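Local coordinates for glycerol dehydrogenase (Bacillus coagulans, PDB 6CSJ), which probably catalyses the NAD-dependent oxidation of glycerol and related polyols, here as a double mutant with an acquired D-lactate dehydrogenase activity, at residues E213-K216 and A217-A221; E228-E231 and K232-A236; L250-A253 and H254-N258; A291-E294 and E295-F299. The protein carries 2 engineered substitutions. All blocks are in the same frame, centred on the assembly; numbering follows the deposited sequence.

Interaction 1: residues E213-K216 and A217-A221; sequences EGLK and AKLAA
L215 and L219 meet one turn apart on the last turns of the alpha-helix 197-221, a classic i to i+4 pairing along one flank of the rod. The two leucines touch only lightly, L215 CD1 standing 4.3 Å from L219 CG. L219 turns CG beside its own backbone N and anti to its carbonyl carbon (chi1 -67°), and this lays CG on the backbone of the previous turn, 3.4 Å from L215 O, the same oxygen that accepts a hydrogen bond from L219 N at 3.0 Å.

Earlier along the helix, A217 N to E213 O (2.9 Å) and K218 N to G214 O (2.8 Å) hold the turn before, while A220 N to K216 O, the next bond after that of L219, is weak at 3.4 Å. The amides of L215 and K216 lack the usual bond to the turn before, and the helix is kinked there. K216 runs back along the helix instead of forward: its chain bends at chi3 (-76°) and brings NZ to 3.3 Å from E213 OE2, a weak i to i+3 salt bridge. On the buried flank E213 lies against A229 and K232 of helix 228-248, and A217 packs on I233 of that helix.

K218 goes another way, its NZ hydrogen-bonded to V303 O. At its root, K218 CB rests 3.5 Å from G214 O.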
loop_
_atom_site.group_PDB
_atom_site.type_symbol
_atom_site.label_atom_id
_atom_site.label_comp_id
_atom_site.label_asym_id
_atom_site.label_seq_id
_atom_site.Cartn_x
_atom_site.Cartn_y
_atom_site.Cartn_z
ATOM N N GLU A 213 1.898 18.437 -2.418
ATOM C CA GLU A 213 2.685 17.908 -3.545
ATOM C C GLU A 213 1.934 17.048 -4.559
ATOM O O GLU A 213 2.444 16.840 -5.661
ATOM C CB GLU A 213 3.860 17.082 -3.016
ATOM C CG GLU A 213 4.769 17.797 -2.016
ATOM C CD GLU A 213 5.656 18.828 -2.668
ATOM O OE1 GLU A 213 6.392 18.468 -3.611
ATOM O OE2 GLU A 213 5.626 19.996 -2.244
ATOM N N GLY A 214 0.752 16.539 -4.210
ATOM C CA GLY A 214 0.074 15.544 -5.044
ATOM C C GLY A 214 -0.205 15.978 -6.468
ATOM O O GLY A 214 0.064 15.231 -7.419
ATOM N N LEU A 215 -0.747 17.187 -6.608
ATOM C CA LEU A 215 -1.111 17.743 -7.915
ATOM C C LEU A 215 0.139 17.968 -8.772
ATOM O O LEU A 215 0.172 17.549 -9.925
ATOM C CB LEU A 215 -1.900 19.055 -7.768
ATOM C CG LEU A 215 -2.270 19.781 -9.079
ATOM C CD1 LEU A 215 -3.137 18.917 -9.976
ATOM C CD2 LEU A 215 -2.921 21.128 -8.813
ATOM N N LYS A 216 1.156 18.620 -8.203
ATOM C CA LYS A 216 2.427 18.832 -8.903
ATOM C C LYS A 216 3.055 17.519 -9.374
ATOM O O LYS A 216 3.612 17.450 -10.480
ATOM C CB LYS A 216 3.429 19.566 -8.008
ATOM C CG LYS A 216 3.122 21.028 -7.777
ATOM C CD LYS A 216 4.276 21.722 -7.074
ATOM C CE LYS A 216 4.336 21.394 -5.585
ATOM N NZ LYS A 216 5.616 21.841 -4.972
ATOM N N ALA A 217 2.970 16.497 -8.520
ATOM C CA ALA A 217 3.468 15.170 -8.841
ATOM C C ALA A 217 2.644 14.525 -9.937
ATOM O O ALA A 217 3.215 13.967 -10.860
ATOM C CB ALA A 217 3.480 14.282 -7.609
ATOM N N LYS A 218 1.319 14.605 -9.850
ATOM C CA LYS A 218 0.463 14.054 -10.911
ATOM C C LYS A 218 0.768 14.655 -12.292
ATOM O O LYS A 218 0.889 13.928 -13.261
ATOM C CB LYS A 218 -1.028 14.241 -10.607
ATOM C CG LYS A 218 -1.911 13.647 -11.701
ATOM C CD LYS A 218 -3.400 13.794 -11.441
ATOM C CE LYS A 218 -4.153 13.369 -12.705
ATOM N NZ LYS A 218 -5.572 12.982 -12.468
ATOM N N LEU A 219 0.874 15.977 -12.371
ATOM C CA LEU A 219 1.127 16.660 -13.651
ATOM C C LEU A 219 2.432 16.208 -14.335
ATOM O O LEU A 219 2.493 16.127 -15.567
ATOM C CB LEU A 219 1.128 18.178 -13.460
ATOM C CG LEU A 219 -0.228 18.777 -13.083
ATOM C CD1 LEU A 219 -0.075 20.244 -12.724
ATOM C CD2 LEU A 219 -1.255 18.583 -14.191
ATOM N N ALA A 220 3.445 15.903 -13.530
ATOM C CA ALA A 220 4.690 15.310 -14.015
ATOM C C ALA A 220 4.530 13.822 -14.393
ATOM O O ALA A 220 4.989 13.395 -15.464
ATOM C CB ALA A 220 5.797 15.480 -12.978
ATOM N N ALA A 221 3.882 13.042 -13.521
ATOM C CA ALA A 221 3.750 11.582 -13.711
ATOM C C ALA A 221 2.850 11.189 -14.886
ATOM O O ALA A 221 3.067 10.155 -15.492
ATOM C CB ALA A 221 3.269 10.909 -12.435
#

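Interaction 2: residues E228-E231 and K232-A236; sequences EAVE and KIIEA
K232 lies one turn beyond E228 near the start of the alpha-helix 228-248, and its side chain doubles back over that first turn as an i to i+4 neighbour. CB sits 3.6 Å from E228 O, which also takes the K232 N-H. CG, anti to the carbonyl carbon (chi1 -76°), stays over the same oxygen at 3.5 Å and comes within 3.8 Å of E228 OE2. Beyond CG the chain is extended; CD draws away from the E228 carbonyl, and CE passes 3.6 Å from E228 OE2. The tip overshoots: K232 NZ is 4.6 Å from E228 OE2, opposite charges close to each other but beyond a salt bridge. E228 bends at chi2 (61°), which brings OE2 back beside the lysine chain, and the two side chains cross at a slant.

Another flank is apolar and buried, with I233 and I234 reaching L165 of helix 162-173. E231 turns elsewhere, its OE2 hydrogen-bonded to T154 OG1 while its carbonyl receives Q13 NE2 from the first strand of the parallel sheet. V230 and I234, again one turn apart, meet obliquely, I234 CD1 touching V230 CG1 at 3.8 Å.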
loop_
_atom_site.group_PDB
_atom_site.type_symbol
_atom_site.label_atom_id
_atom_site.label_comp_id
_atom_site.label_asym_id
_atom_site.label_seq_id
_atom_site.Cartn_x
_atom_site.Cartn_y
_atom_site.Cartn_z
ATOM N N GLU A 228 11.073 16.528 -8.435
ATOM C CA GLU A 228 11.191 16.397 -6.981
ATOM C C GLU A 228 9.823 16.227 -6.274
ATOM O O GLU A 228 9.744 15.627 -5.196
ATOM C CB GLU A 228 11.990 17.577 -6.418
ATOM C CG GLU A 228 12.114 17.663 -4.899
ATOM C CD GLU A 228 12.820 16.477 -4.261
ATOM O OE1 GLU A 228 13.466 15.682 -4.957
ATOM O OE2 GLU A 228 12.742 16.334 -3.041
ATOM N N ALA A 229 8.750 16.730 -6.885
ATOM C CA ALA A 229 7.400 16.499 -6.379
ATOM C C ALA A 229 7.054 15.021 -6.464
ATOM O O ALA A 229 6.457 14.471 -5.541
ATOM C CB ALA A 229 6.377 17.322 -7.142
ATOM N N VAL A 230 7.428 14.388 -7.574
ATOM C CA VAL A 230 7.212 12.948 -7.744
ATOM C C VAL A 230 8.049 12.178 -6.726
ATOM O O VAL A 230 7.552 11.240 -6.125
ATOM C CB VAL A 230 7.493 12.482 -9.191
ATOM C CG1 VAL A 230 7.355 10.969 -9.308
ATOM C CG2 VAL A 230 6.522 13.155 -10.143
ATOM N N GLU A 231 9.298 12.596 -6.521
ATOM C CA GLU A 231 10.165 12.003 -5.493
ATOM C C GLU A 231 9.528 12.058 -4.104
ATOM O O GLU A 231 9.516 11.056 -3.394
ATOM C CB GLU A 231 11.557 12.668 -5.460
ATOM C CG GLU A 231 12.421 12.437 -6.710
ATOM C CD GLU A 231 13.135 11.083 -6.769
ATOM O OE1 GLU A 231 13.326 10.425 -5.721
ATOM O OE2 GLU A 231 13.523 10.682 -7.893
ATOM N N LYS A 232 8.981 13.210 -3.723
ATOM C CA LYS A 232 8.377 13.349 -2.392
ATOM C C LYS A 232 7.115 12.506 -2.221
ATOM O O LYS A 232 6.885 11.958 -1.141
ATOM C CB LYS A 232 8.072 14.813 -2.081
ATOM C CG LYS A 232 9.296 15.618 -1.714
ATOM C CD LYS A 232 8.914 17.053 -1.429
ATOM C CE LYS A 232 10.114 17.950 -1.183
ATOM N NZ LYS A 232 9.723 19.357 -1.459
ATOM N N ILE A 233 6.307 12.424 -3.281
ATOM C CA ILE A 233 5.086 11.625 -3.274
ATOM C C ILE A 233 5.403 10.131 -3.209
ATOM O O ILE A 233 4.727 9.396 -2.496
ATOM C CB ILE A 233 4.176 11.965 -4.481
ATOM C CG1 ILE A 233 3.425 13.283 -4.222
ATOM C CG2 ILE A 233 3.186 10.849 -4.808
ATOM C CD1 ILE A 233 2.481 13.294 -3.024
ATOM N N ILE A 234 6.420 9.680 -3.938
ATOM C CA ILE A 234 6.830 8.277 -3.867
ATOM C C ILE A 234 7.267 7.915 -2.444
ATOM O O ILE A 234 6.871 6.871 -1.936
ATOM C CB ILE A 234 7.897 7.944 -4.940
ATOM C CG1 ILE A 234 7.195 7.881 -6.316
ATOM C CG2 ILE A 234 8.596 6.626 -4.623
ATOM C CD1 ILE A 234 8.119 7.726 -7.502
ATOM N N GLU A 235 8.048 8.786 -1.802
ATOM C CA GLU A 235 8.444 8.587 -0.408
ATOM C C GLU A 235 7.201 8.568 0.506
ATOM O O GLU A 235 7.075 7.686 1.365
ATOM C CB GLU A 235 9.436 9.667 0.059
ATOM C CG GLU A 235 9.998 9.393 1.453
ATOM C CD GLU A 235 10.788 10.529 2.074
ATOM O OE1 GLU A 235 11.361 11.383 1.349
ATOM O OE2 GLU A 235 10.851 10.544 3.326
ATOM N N ALA A 236 6.289 9.521 0.309
ATOM C CA ALA A 236 5.064 9.595 1.116
ATOM C C ALA A 236 4.136 8.382 0.941
ATOM O O ALA A 236 3.636 7.826 1.924
ATOM C CB ALA A 236 4.315 10.886 0.819
#

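Interaction 3: residues L250-A253 and H254-N258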
loop_
_atom_site.group_PDB
_atom_site.type_symbol
_atom_site.label_atom_id
_atom_site.label_comp_id
_atom_site.label_asym_id
_atom_site.label_seq_id
_atom_site.Cartn_x
_atom_site.Cartn_y
_atom_site.Cartn_z
ATOM N N LEU A 250 -4.501 1.215 11.739
ATOM C CA LEU A 250 -5.594 1.334 10.782
ATOM C C LEU A 250 -6.911 1.537 11.562
ATOM O O LEU A 250 -6.970 1.311 12.780
ATOM C CB LEU A 250 -5.670 0.092 9.887
ATOM C CG LEU A 250 -4.496 -0.210 8.942
ATOM C CD1 LEU A 250 -3.188 -0.502 9.650
ATOM C CD2 LEU A 250 -4.895 -1.427 8.137
ATOM N N ALA A 251 -7.958 1.941 10.851
ATOM C CA ALA A 251 -9.236 2.263 11.475
ATOM C C ALA A 251 -10.401 2.113 10.475
ATOM O O ALA A 251 -10.490 1.084 9.796
ATOM C CB ALA A 251 -9.179 3.647 12.117
ATOM N N ALA A 252 -11.268 3.108 10.354
ATOM C CA ALA A 252 -12.527 2.938 9.634
ATOM C C ALA A 252 -12.347 2.901 8.133
ATOM O O ALA A 252 -13.080 2.194 7.455
ATOM C CB ALA A 252 -13.503 4.052 10.013
ATOM N N ALA A 253 -11.391 3.671 7.618
ATOM C CA ALA A 253 -11.160 3.776 6.168
ATOM C C ALA A 253 -10.777 2.447 5.528
ATOM O O ALA A 253 -11.326 2.093 4.488
ATOM C CB ALA A 253 -10.099 4.816 5.863
ATOM N N HIS A 254 -9.845 1.725 6.147
ATOM C CA HIS A 254 -9.478 0.387 5.664
ATOM C C HIS A 254 -10.586 -0.638 5.855
ATOM O O HIS A 254 -10.814 -1.464 4.965
ATOM C CB HIS A 254 -8.133 -0.111 6.248
ATOM C CG HIS A 254 -6.944 0.266 5.406
ATOM N ND1 HIS A 254 -6.504 1.574 5.285
ATOM C CD2 HIS A 254 -6.204 -0.455 4.519
ATOM C CE1 HIS A 254 -5.491 1.622 4.440
ATOM N NE2 HIS A 254 -5.273 0.399 3.980
ATOM N N ALA A 255 -11.287 -0.573 6.993
ATOM C CA ALA A 255 -12.443 -1.442 7.227
ATOM C C ALA A 255 -13.530 -1.213 6.185
ATOM O O ALA A 255 -14.085 -2.170 5.656
ATOM C CB ALA A 255 -12.995 -1.250 8.622
ATOM N N ILE A 256 -13.806 0.052 5.878
ATOM C CA ILE A 256 -14.791 0.409 4.857
ATOM C C ILE A 256 -14.314 -0.012 3.454
ATOM O O ILE A 256 -15.133 -0.476 2.651
ATOM C CB ILE A 256 -15.198 1.908 4.945
ATOM C CG1 ILE A 256 -16.005 2.147 6.228
ATOM C CG2 ILE A 256 -16.044 2.334 3.738
ATOM C CD1 ILE A 256 -16.107 3.605 6.651
ATOM N N HIS A 257 -13.012 0.137 3.168
ATOM C CA HIS A 257 -12.404 -0.456 1.957
ATOM C C HIS A 257 -12.741 -1.959 1.821
ATOM O O HIS A 257 -13.169 -2.402 0.756
ATOM C CB HIS A 257 -10.875 -0.234 1.913
ATOM C CG HIS A 257 -10.138 -1.217 1.049
ATOM N ND1 HIS A 257 -9.742 -2.459 1.501
ATOM C CD2 HIS A 257 -9.738 -1.148 -0.242
ATOM C CE1 HIS A 257 -9.130 -3.107 0.528
ATOM N NE2 HIS A 257 -9.111 -2.333 -0.539
ATOM N N ASN A 258 -12.560 -2.717 2.901
ATOM C CA ASN A 258 -12.828 -4.162 2.899
ATOM C C ASN A 258 -14.297 -4.464 2.667
ATOM O O ASN A 258 -14.627 -5.332 1.862
ATOM C CB ASN A 258 -12.380 -4.823 4.207
ATOM C CG ASN A 258 -10.869 -4.839 4.371
ATOM O OD1 ASN A 258 -10.127 -4.493 3.460
ATOM N ND2 ASN A 258 -10.411 -5.232 5.549
#
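L250 and H254 make a CH-pi contact at the entrance to helix 252-259, deep in the all-helical part of the enzyme. L250 is still in the loop, with CG anti to its carbonyl carbon (chi1 -64°), and it lays CD2 over one face of the imidazole, 4.2 Å from the ring centroid and 28° off the ring normal. The nearest ring atom to L250 CD2 is H254 CG, at 3.8 Å, so the methyl sits toward the root of the ring. The two oxygens of the E178 carboxylate tie the turn together: OE1 is hydrogen-bonded to H254 ND1 and OE2 to A251 N.

A251 is the N-cap residue. Its carbonyl gets only a weak bond from A255 N, but is also gripped by T335 OG1. The helix then tightens, I256 N to A252 O being 2.8 Å and H257 N to A253 O 2.9 Å. I256 leans back over the previous turn, with CG1 3.2 Å from A252 O. One turn on from A253, H257 gives its ND1 hydrogen to N258 OD1 at 2.9 Å, and the amide oxygen lies in the plane of the ring at its edge.

The rings of H254 and H257 both meet that of H271. Such a histidine cluster in the helical domain is consistent with the metal-site region of the iron-containing alcohol dehydrogenase family.

Interaction 4: residues A291-E294 and E295-F299; sequences AEIE and EVVSF
I293 and V297 are set side by side by their first torsions: I293 puts CG2 anti to its backbone N and beside its carbonyl carbon (CG1 at chi1 -69°), and V297 holds CG2 anti to its carbonyl carbon, beside its own N (CG1 at chi1 175°). The two branches point the same way and touch methyl to methyl, I293 CG2 to V297 CG2 at 4.1 Å. V297 CG2 also lies against the carbonyl that V297 N bonds: CG2 is 3.2 Å from I293 O, and N is 2.9 Å from it. With V296, these residues form the buried flank, where I293 and V297 both pack on L280 of helix 271-285.

S298 sits tight against the previous turn, its CB 3.0 Å from E294 O, which accepts the S298 N-H. The glutamates have separate partners. E292 makes a salt bridge to R180, E294 OE2 a weak hydrogen bond with Y362 OH, and E295, its chain extended beyond CG, has OE2 hydrogen-bonded to Y207 OH on helix 197-221. The side chain of F299 packs on M169 and L173 of helix 162-173.

The whole is a regular amphipathic alpha-helix, packed among helices 162-173, 197-221 and 271-285 in the helical domain of the iron-containing alcohol dehydrogenase fold.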
loop_
_atom_site.group_PDB
_atom_site.type_symbol
_atom_site.label_atom_id
_atom_site.label_comp_id
_atom_site.label_asym_id
_atom_site.label_seq_id
_atom_site.Cartn_x
_atom_site.Cartn_y
_atom_site.Cartn_z
ATOM N N ALA A 291 -14.106 22.039 7.541
ATOM C CA ALA A 291 -12.878 22.535 6.894
ATOM C C ALA A 291 -11.918 21.398 6.509
ATOM O O ALA A 291 -11.319 21.427 5.439
ATOM C CB ALA A 291 -12.170 23.552 7.781
ATOM N N GLU A 292 -11.783 20.415 7.393
ATOM C CA GLU A 292 -10.978 19.212 7.149
ATOM C C GLU A 292 -11.569 18.368 6.006
ATOM O O GLU A 292 -10.842 17.872 5.159
ATOM C CB GLU A 292 -10.892 18.385 8.434
ATOM C CG GLU A 292 -9.642 17.533 8.600
ATOM C CD GLU A 292 -9.443 17.114 10.063
ATOM O OE1 GLU A 292 -10.096 16.156 10.517
ATOM O OE2 GLU A 292 -8.640 17.744 10.766
ATOM N N ILE A 293 -12.889 18.222 5.985
ATOM C CA ILE A 293 -13.596 17.496 4.906
ATOM C C ILE A 293 -13.403 18.179 3.547
ATOM O O ILE A 293 -13.122 17.524 2.544
ATOM C CB ILE A 293 -15.103 17.329 5.227
ATOM C CG1 ILE A 293 -15.281 16.358 6.403
ATOM C CG2 ILE A 293 -15.896 16.830 4.017
ATOM C CD1 ILE A 293 -16.648 16.439 7.057
ATOM N N GLU A 294 -13.564 19.493 3.525
ATOM C CA GLU A 294 -13.397 20.272 2.293
ATOM C C GLU A 294 -11.973 20.163 1.743
ATOM O O GLU A 294 -11.807 20.044 0.531
ATOM C CB GLU A 294 -13.781 21.742 2.501
ATOM C CG GLU A 294 -15.278 21.970 2.545
ATOM C CD GLU A 294 -15.687 23.393 2.892
ATOM O OE1 GLU A 294 -14.864 24.322 2.745
ATOM O OE2 GLU A 294 -16.850 23.577 3.298
ATOM N N GLU A 295 -10.968 20.196 2.619
ATOM C CA GLU A 295 -9.580 20.039 2.187
ATOM C C GLU A 295 -9.337 18.661 1.531
ATOM O O GLU A 295 -8.664 18.585 0.504
ATOM C CB GLU A 295 -8.612 20.274 3.352
ATOM C CG GLU A 295 -7.147 20.135 2.980
ATOM C CD GLU A 295 -6.207 20.614 4.059
ATOM O OE1 GLU A 295 -5.904 21.829 4.078
ATOM O OE2 GLU A 295 -5.754 19.788 4.883
ATOM N N VAL A 296 -9.905 17.597 2.106
ATOM C CA VAL A 296 -9.786 16.244 1.546
ATOM C C VAL A 296 -10.534 16.100 0.219
ATOM O O VAL A 296 -9.986 15.566 -0.750
ATOM C CB VAL A 296 -10.271 15.159 2.551
ATOM C CG1 VAL A 296 -10.399 13.791 1.885
ATOM C CG2 VAL A 296 -9.303 15.081 3.726
ATOM N N VAL A 297 -11.781 16.556 0.176
ATOM C CA VAL A 297 -12.592 16.417 -1.036
ATOM C C VAL A 297 -11.961 17.222 -2.173
ATOM O O VAL A 297 -11.903 16.753 -3.310
ATOM C CB VAL A 297 -14.055 16.853 -0.814
ATOM C CG1 VAL A 297 -14.845 16.824 -2.124
ATOM C CG2 VAL A 297 -14.728 15.949 0.224
ATOM N N SER A 298 -11.474 18.424 -1.842
ATOM C CA SER A 298 -10.822 19.312 -2.803
ATOM C C SER A 298 -9.557 18.674 -3.392
ATOM O O SER A 298 -9.368 18.655 -4.615
ATOM C CB SER A 298 -10.476 20.648 -2.145
ATOM O OG SER A 298 -9.831 21.524 -3.059
ATOM N N PHE A 299 -8.700 18.155 -2.520
ATOM C CA PHE A 299 -7.525 17.429 -2.963
ATOM C C PHE A 299 -7.889 16.257 -3.886
ATOM O O PHE A 299 -7.268 16.088 -4.941
ATOM C CB PHE A 299 -6.689 16.911 -1.788
ATOM C CG PHE A 299 -5.618 15.965 -2.212
ATOM C CD1 PHE A 299 -4.509 16.442 -2.890
ATOM C CD2 PHE A 299 -5.752 14.591 -2.014
ATOM C CE1 PHE A 299 -3.519 15.568 -3.333
ATOM C CE2 PHE A 299 -4.769 13.713 -2.452
ATOM C CZ PHE A 299 -3.651 14.199 -3.106
#

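In the fold
All four contacts are local and in series; none nests in or crosses another, and none closes a long loop. Interaction 1 ends helix 197-221, and after a short connection interaction 2 begins helix 228-248; the two helices pack against each other, A217 meeting V230. The chain then leaves helix 228-248 and enters helix 252-259 at interaction 3, whose centre is about 25 Å from that of interaction 2. Interaction 4, on helix 290-303, comes back to interaction 1 through F299 against G214. Helix 162-173 is touched by interactions 1, 2 and 4, while helix 271-285 packs on both 3 and 4. Interaction 2 also reaches strand 10-14, joining the helices to the parallel sheet.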